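Local coordinates for hypothetical protein PurS (Thermus thermophilus, PDB 2DGB), which is of unknown function but belongs to the PurS family, as a small dimeric protein with a three-stranded antiparallel sheet and two helices, at residues 2-7 / 48-53; 7-12 / 76-81. All coordinates share one frame; numbering follows the deposited sequence.

Contact 1: residues 2-7 / 48-53; sequences PRYQAT and FPAENL
Tyr-4 and Phe-48 form an antiparallel hydrogen-bonded pair. Tyr-4 N donates to Phe-48 O at 2.9 Å, and Phe-48 N returns a bond to Tyr-4 O. A third bond runs from Ala-50 N to Pro-2 O at 3.0 Å and continues the ladder past the strand end. Pro-2 O also receives a CA-H...O contact from Pro-49 CA. Arg-3 and Pro-49 form the non-hydrogen-bonded pair between these bonds. The charged end of Arg-3 leads away from Pro-49 and makes a salt bridge with Glu-36 of the second subunit.

Tyr-4 has the largest share of the packing. Its CG is anti to the carbonyl carbon (chi1 -55°), and the ring beyond it meets Ala-50, Asn-52 and Leu-53. CE2 meets Ala-50 CB at 3.5 Å, and Ala-50 O lies at the ring edge, in its plane. Farther round the ring, CE1 touches Leu-53 CD1 at 3.9 Å, from the same side of the plane as Ala-50 CB, the two side chains crossing at a slant. Tyr-4 CB lies over one face of the Phe-48 ring, while Ala-6 CB meets the ring edge at CE2, 3.8 Å away. Helix 53-67 adds Ala-56 against Tyr-4 and Met-63 against Phe-48.

Asn-52 is the N-cap of that helix, its OD1 accepting from Glu-55 N. The arrangement is an antiparallel strand pair whose second strand leads through the short turn 50-52 into a capped helix that packs on the sheet.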
loop_
_atom_site.group_PDB
_atom_site.type_symbol
_atom_site.label_atom_id
_atom_site.label_comp_id
_atom_site.label_asym_id
_atom_site.label_seq_id
_atom_site.Cartn_x
_atom_site.Cartn_y
_atom_site.Cartn_z
ATOM N N PRO A 2 22.127 2.336 -11.315
ATOM C CA PRO A 2 21.367 1.107 -11.642
ATOM C C PRO A 2 19.864 1.326 -11.469
ATOM O O PRO A 2 19.420 2.455 -11.294
ATOM C CB PRO A 2 21.877 0.011 -10.716
ATOM C CG PRO A 2 22.388 0.822 -9.543
ATOM C CD PRO A 2 23.006 2.087 -10.159
ATOM N N ARG A 3 19.088 0.247 -11.525
ATOM C CA ARG A 3 17.637 0.339 -11.382
ATOM C C ARG A 3 17.156 -0.124 -10.006
ATOM O O ARG A 3 17.732 -1.038 -9.416
ATOM C CB ARG A 3 16.940 -0.493 -12.462
ATOM C CG ARG A 3 17.027 0.066 -13.870
ATOM C CD ARG A 3 15.991 -0.635 -14.739
ATOM N NE ARG A 3 16.024 -2.060 -14.469
ATOM C CZ ARG A 3 14.981 -2.874 -14.545
ATOM N NH1 ARG A 3 13.789 -2.416 -14.896
ATOM N NH2 ARG A 3 15.136 -4.152 -14.235
ATOM N N TYR A 4 16.084 0.498 -9.517
ATOM C CA TYR A 4 15.523 0.174 -8.204
ATOM C C TYR A 4 13.995 0.154 -8.214
ATOM O O TYR A 4 13.357 0.747 -9.081
ATOM C CB TYR A 4 15.972 1.217 -7.171
ATOM C CG TYR A 4 17.471 1.393 -7.073
ATOM C CD1 TYR A 4 18.213 0.696 -6.125
ATOM C CD2 TYR A 4 18.151 2.227 -7.961
ATOM C CE1 TYR A 4 19.603 0.819 -6.063
ATOM C CE2 TYR A 4 19.534 2.355 -7.912
ATOM C CZ TYR A 4 20.253 1.647 -6.963
ATOM O OH TYR A 4 21.626 1.750 -6.934
ATOM N N GLN A 5 13.410 -0.530 -7.243
ATOM C CA GLN A 5 11.966 -0.555 -7.131
ATOM C C GLN A 5 11.640 -0.162 -5.702
ATOM O O GLN A 5 12.112 -0.780 -4.749
ATOM C CB GLN A 5 11.378 -1.935 -7.429
ATOM C CG GLN A 5 9.847 -1.922 -7.385
ATOM C CD GLN A 5 9.236 -3.303 -7.479
ATOM O OE1 GLN A 5 9.547 -4.072 -8.385
ATOM N NE2 GLN A 5 8.351 -3.623 -6.542
ATOM N N ALA A 6 10.844 0.887 -5.564
ATOM C CA ALA A 6 10.453 1.379 -4.256
ATOM C C ALA A 6 8.984 1.080 -4.020
ATOM O O ALA A 6 8.159 1.228 -4.925
ATOM C CB ALA A 6 10.700 2.882 -4.174
ATOM N N THR A 7 8.671 0.624 -2.812
ATOM C CA THR A 7 7.293 0.343 -2.433
ATOM C C THR A 7 6.887 1.487 -1.506
ATOM O O THR A 7 7.271 1.521 -0.332
ATOM C CB THR A 7 7.162 -0.989 -1.677
ATOM O OG1 THR A 7 7.609 -2.060 -2.517
ATOM C CG2 THR A 7 5.699 -1.241 -1.302
ATOM N N PHE A 48 12.615 2.855 -10.922
ATOM C CA PHE A 48 13.291 4.065 -11.357
ATOM C C PHE A 48 14.809 3.923 -11.230
ATOM O O PHE A 48 15.294 3.055 -10.507
ATOM C CB PHE A 48 12.821 5.227 -10.489
ATOM C CG PHE A 48 13.250 5.110 -9.052
ATOM C CD1 PHE A 48 14.319 5.860 -8.570
ATOM C CD2 PHE A 48 12.606 4.228 -8.189
ATOM C CE1 PHE A 48 14.744 5.732 -7.245
ATOM C CE2 PHE A 48 13.024 4.090 -6.860
ATOM C CZ PHE A 48 14.096 4.845 -6.390
ATOM N N PRO A 49 15.572 4.802 -11.905
ATOM C CA PRO A 49 17.040 4.786 -11.880
ATOM C C PRO A 49 17.665 5.665 -10.800
ATOM O O PRO A 49 17.064 6.650 -10.355
ATOM C CB PRO A 49 17.395 5.293 -13.269
ATOM C CG PRO A 49 16.392 6.386 -13.440
ATOM C CD PRO A 49 15.092 5.735 -12.943
ATOM N N ALA A 50 18.884 5.310 -10.398
ATOM C CA ALA A 50 19.619 6.069 -9.388
ATOM C C ALA A 50 21.093 5.663 -9.416
ATOM O O ALA A 50 21.424 4.543 -9.800
ATOM C CB ALA A 50 19.027 5.819 -7.999
ATOM N N GLU A 51 21.968 6.572 -9.002
ATOM C CA GLU A 51 23.406 6.314 -8.996
ATOM C C GLU A 51 23.791 5.184 -8.052
ATOM O O GLU A 51 24.669 4.370 -8.359
ATOM C CB GLU A 51 24.158 7.586 -8.598
ATOM C CG GLU A 51 24.187 8.670 -9.668
ATOM C CD GLU A 51 25.221 8.390 -10.750
ATOM O OE1 GLU A 51 26.338 7.939 -10.402
ATOM O OE2 GLU A 51 24.925 8.634 -11.941
ATOM N N ASN A 52 23.132 5.139 -6.901
ATOM C CA ASN A 52 23.407 4.114 -5.907
ATOM C C ASN A 52 22.219 3.960 -4.973
ATOM O O ASN A 52 21.232 4.682 -5.091
ATOM C CB ASN A 52 24.652 4.488 -5.104
ATOM C CG ASN A 52 24.546 5.868 -4.479
ATOM O OD1 ASN A 52 23.696 6.114 -3.618
ATOM N ND2 ASN A 52 25.407 6.779 -4.917
ATOM N N LEU A 53 22.325 3.022 -4.040
ATOM C CA LEU A 53 21.249 2.764 -3.093
ATOM C C LEU A 53 20.908 3.975 -2.242
ATOM O O LEU A 53 19.734 4.237 -1.973
ATOM C CB LEU A 53 21.615 1.592 -2.180
ATOM C CG LEU A 53 20.475 1.101 -1.285
ATOM C CD1 LEU A 53 19.370 0.522 -2.149
ATOM C CD2 LEU A 53 20.996 0.047 -0.311
#

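Contact 2: residues 7-12 / 76-81; sequences TLLIEL and ALEALK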
loop_
_atom_site.group_PDB
_atom_site.type_symbol
_atom_site.label_atom_id
_atom_site.label_comp_id
_atom_site.label_asym_id
_atom_site.label_seq_id
_atom_site.Cartn_x
_atom_site.Cartn_y
_atom_site.Cartn_z
ATOM N N THR A 7 8.671 0.624 -2.812
ATOM C CA THR A 7 7.293 0.343 -2.433
ATOM C C THR A 7 6.887 1.487 -1.506
ATOM O O THR A 7 7.271 1.521 -0.332
ATOM C CB THR A 7 7.162 -0.989 -1.677
ATOM O OG1 THR A 7 7.609 -2.060 -2.517
ATOM C CG2 THR A 7 5.699 -1.241 -1.302
ATOM N N LEU A 8 6.129 2.431 -2.051
ATOM C CA LEU A 8 5.679 3.596 -1.300
ATOM C C LEU A 8 4.218 3.527 -0.900
ATOM O O LEU A 8 3.338 3.331 -1.740
ATOM C CB LEU A 8 5.890 4.872 -2.119
ATOM C CG LEU A 8 7.267 5.534 -2.150
ATOM C CD1 LEU A 8 7.385 6.395 -3.396
ATOM C CD2 LEU A 8 7.469 6.372 -0.895
ATOM N N LEU A 9 3.964 3.704 0.388
ATOM C CA LEU A 9 2.600 3.703 0.889
ATOM C C LEU A 9 2.210 5.166 1.097
ATOM O O LEU A 9 2.983 5.943 1.654
ATOM C CB LEU A 9 2.519 2.958 2.220
ATOM C CG LEU A 9 2.972 1.499 2.234
ATOM C CD1 LEU A 9 2.761 0.930 3.627
ATOM C CD2 LEU A 9 2.185 0.694 1.202
ATOM N N ILE A 10 1.027 5.543 0.624
ATOM C CA ILE A 10 0.542 6.906 0.802
ATOM C C ILE A 10 -0.812 6.766 1.479
ATOM O O ILE A 10 -1.787 6.304 0.882
ATOM C CB ILE A 10 0.424 7.647 -0.555
ATOM C CG1 ILE A 10 1.823 7.787 -1.182
ATOM C CG2 ILE A 10 -0.190 9.017 -0.349
ATOM C CD1 ILE A 10 1.843 8.456 -2.555
ATOM N N GLU A 11 -0.861 7.145 2.749
ATOM C CA GLU A 11 -2.087 7.002 3.507
ATOM C C GLU A 11 -2.527 8.325 4.116
ATOM O O GLU A 11 -1.750 9.277 4.204
ATOM C CB GLU A 11 -1.877 5.950 4.602
ATOM C CG GLU A 11 -1.067 4.736 4.127
ATOM C CD GLU A 11 -0.928 3.647 5.182
ATOM O OE1 GLU A 11 -0.818 3.973 6.380
ATOM O OE2 GLU A 11 -0.917 2.456 4.806
ATOM N N LEU A 12 -3.784 8.362 4.531
ATOM C CA LEU A 12 -4.378 9.541 5.145
ATOM C C LEU A 12 -3.855 9.711 6.563
ATOM O O LEU A 12 -3.650 8.727 7.265
ATOM C CB LEU A 12 -5.894 9.374 5.202
ATOM C CG LEU A 12 -6.577 9.097 3.864
ATOM C CD1 LEU A 12 -8.028 8.729 4.094
ATOM C CD2 LEU A 12 -6.454 10.320 2.980
ATOM N N ALA A 76 5.282 6.572 3.318
ATOM C CA ALA A 76 6.223 5.711 4.009
ATOM C C ALA A 76 6.898 4.806 2.990
ATOM O O ALA A 76 6.220 4.158 2.186
ATOM C CB ALA A 76 5.494 4.873 5.053
ATOM N N LEU A 77 8.227 4.779 3.004
ATOM C CA LEU A 77 8.964 3.917 2.089
ATOM C C LEU A 77 8.969 2.543 2.748
ATOM O O LEU A 77 9.788 2.270 3.627
ATOM C CB LEU A 77 10.397 4.431 1.900
ATOM C CG LEU A 77 11.278 3.664 0.905
ATOM C CD1 LEU A 77 10.547 3.487 -0.428
ATOM C CD2 LEU A 77 12.588 4.415 0.711
ATOM N N GLU A 78 8.034 1.696 2.332
ATOM C CA GLU A 78 7.886 0.360 2.893
ATOM C C GLU A 78 9.024 -0.598 2.535
ATOM O O GLU A 78 9.389 -1.459 3.336
ATOM C CB GLU A 78 6.549 -0.227 2.446
ATOM C CG GLU A 78 6.208 -1.579 3.042
ATOM C CD GLU A 78 6.060 -1.537 4.552
ATOM O OE1 GLU A 78 5.704 -0.462 5.086
ATOM O OE2 GLU A 78 6.283 -2.582 5.202
ATOM N N ALA A 79 9.571 -0.453 1.331
ATOM C CA ALA A 79 10.669 -1.306 0.882
ATOM C C ALA A 79 11.405 -0.656 -0.284
ATOM O O ALA A 79 10.883 0.252 -0.929
ATOM C CB ALA A 79 10.139 -2.673 0.464
ATOM N N LEU A 80 12.621 -1.128 -0.542
ATOM C CA LEU A 80 13.440 -0.611 -1.630
ATOM C C LEU A 80 14.464 -1.679 -2.009
ATOM O O LEU A 80 15.227 -2.155 -1.166
ATOM C CB LEU A 80 14.167 0.665 -1.198
ATOM C CG LEU A 80 15.087 1.309 -2.241
ATOM C CD1 LEU A 80 14.252 1.909 -3.361
ATOM C CD2 LEU A 80 15.940 2.378 -1.588
ATOM N N LYS A 81 14.470 -2.067 -3.277
ATOM C CA LYS A 81 15.406 -3.083 -3.726
ATOM C C LYS A 81 15.999 -2.752 -5.076
ATOM O O LYS A 81 15.362 -2.109 -5.909
ATOM C CB LYS A 81 14.717 -4.446 -3.797
ATOM C CG LYS A 81 13.436 -4.448 -4.594
ATOM C CD LYS A 81 12.829 -5.843 -4.671
ATOM C CE LYS A 81 13.707 -6.783 -5.489
ATOM N NZ LYS A 81 13.089 -8.130 -5.673
#
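Thr-7 pairs with both Glu-78 and Ala-79 in a classic beta bulge, within two antiparallel strands; the axes of segments 7-12 and 76-81 approach to 4.7 Å, their N-to-C directions 156° apart. Thr-7 O accepts from Glu-78 N at 2.8 Å and, weakly, from Ala-79 N at 3.5 Å. Thr-7 N donates almost straight to Ala-79 O, from above the carbonyl plane. Beyond the bulge, Leu-9 and Ala-76 exchange two backbone bonds.

Thr-7 CG2 lies 4.0 Å from Glu-78 CB, the two side chains side by side and pointing the same way. Thr-7 OG1 bonds to Glu-45 of strand 37-49. The Glu-78 chain is bent at CD (chi2 63°). Its OE1 lies 3.6 Å from Leu-9 CD1. On the face with Leu-8 and Leu-77, Leu-8 CG and Leu-77 CD1 meet at 4.2 Å.

Leu-77 also packs on Ala-60 of helix 53-67, and Leu-8 on Ile-46 of strand 37-49. Leu-9 meets Leu-9 of the second subunit. The Glu-78 carboxylates of the two subunits are close, which may raise their proton affinity. Strand 3-12 is thus the middle strand, between 37-49 and 73-83, with helix 53-67 over the Leu-77 face.

The chain starts with strand 3-12, which serves both contacts. After helix 19-30, the chain reaches the end of strand 37-49, where contact 1 closes the first loop by setting 48-53 against 2-7. The chain then runs through helix 53-67 into strand 73-83, where contact 2 closes a longer loop by bringing 76-81 back to 7-12. The segments alternate along the chain, so the two loops cross. Thr-7 belongs to both contacts. They also touch directly: Gln-5 N probably bonds to Lys-81 O at 2.8 Å, and Leu-80 packs on Ala-6. Together they place both outer strands beside strand 3-12, in the order 37-49, 3-12, 73-83. Both contacts also reach the second subunit.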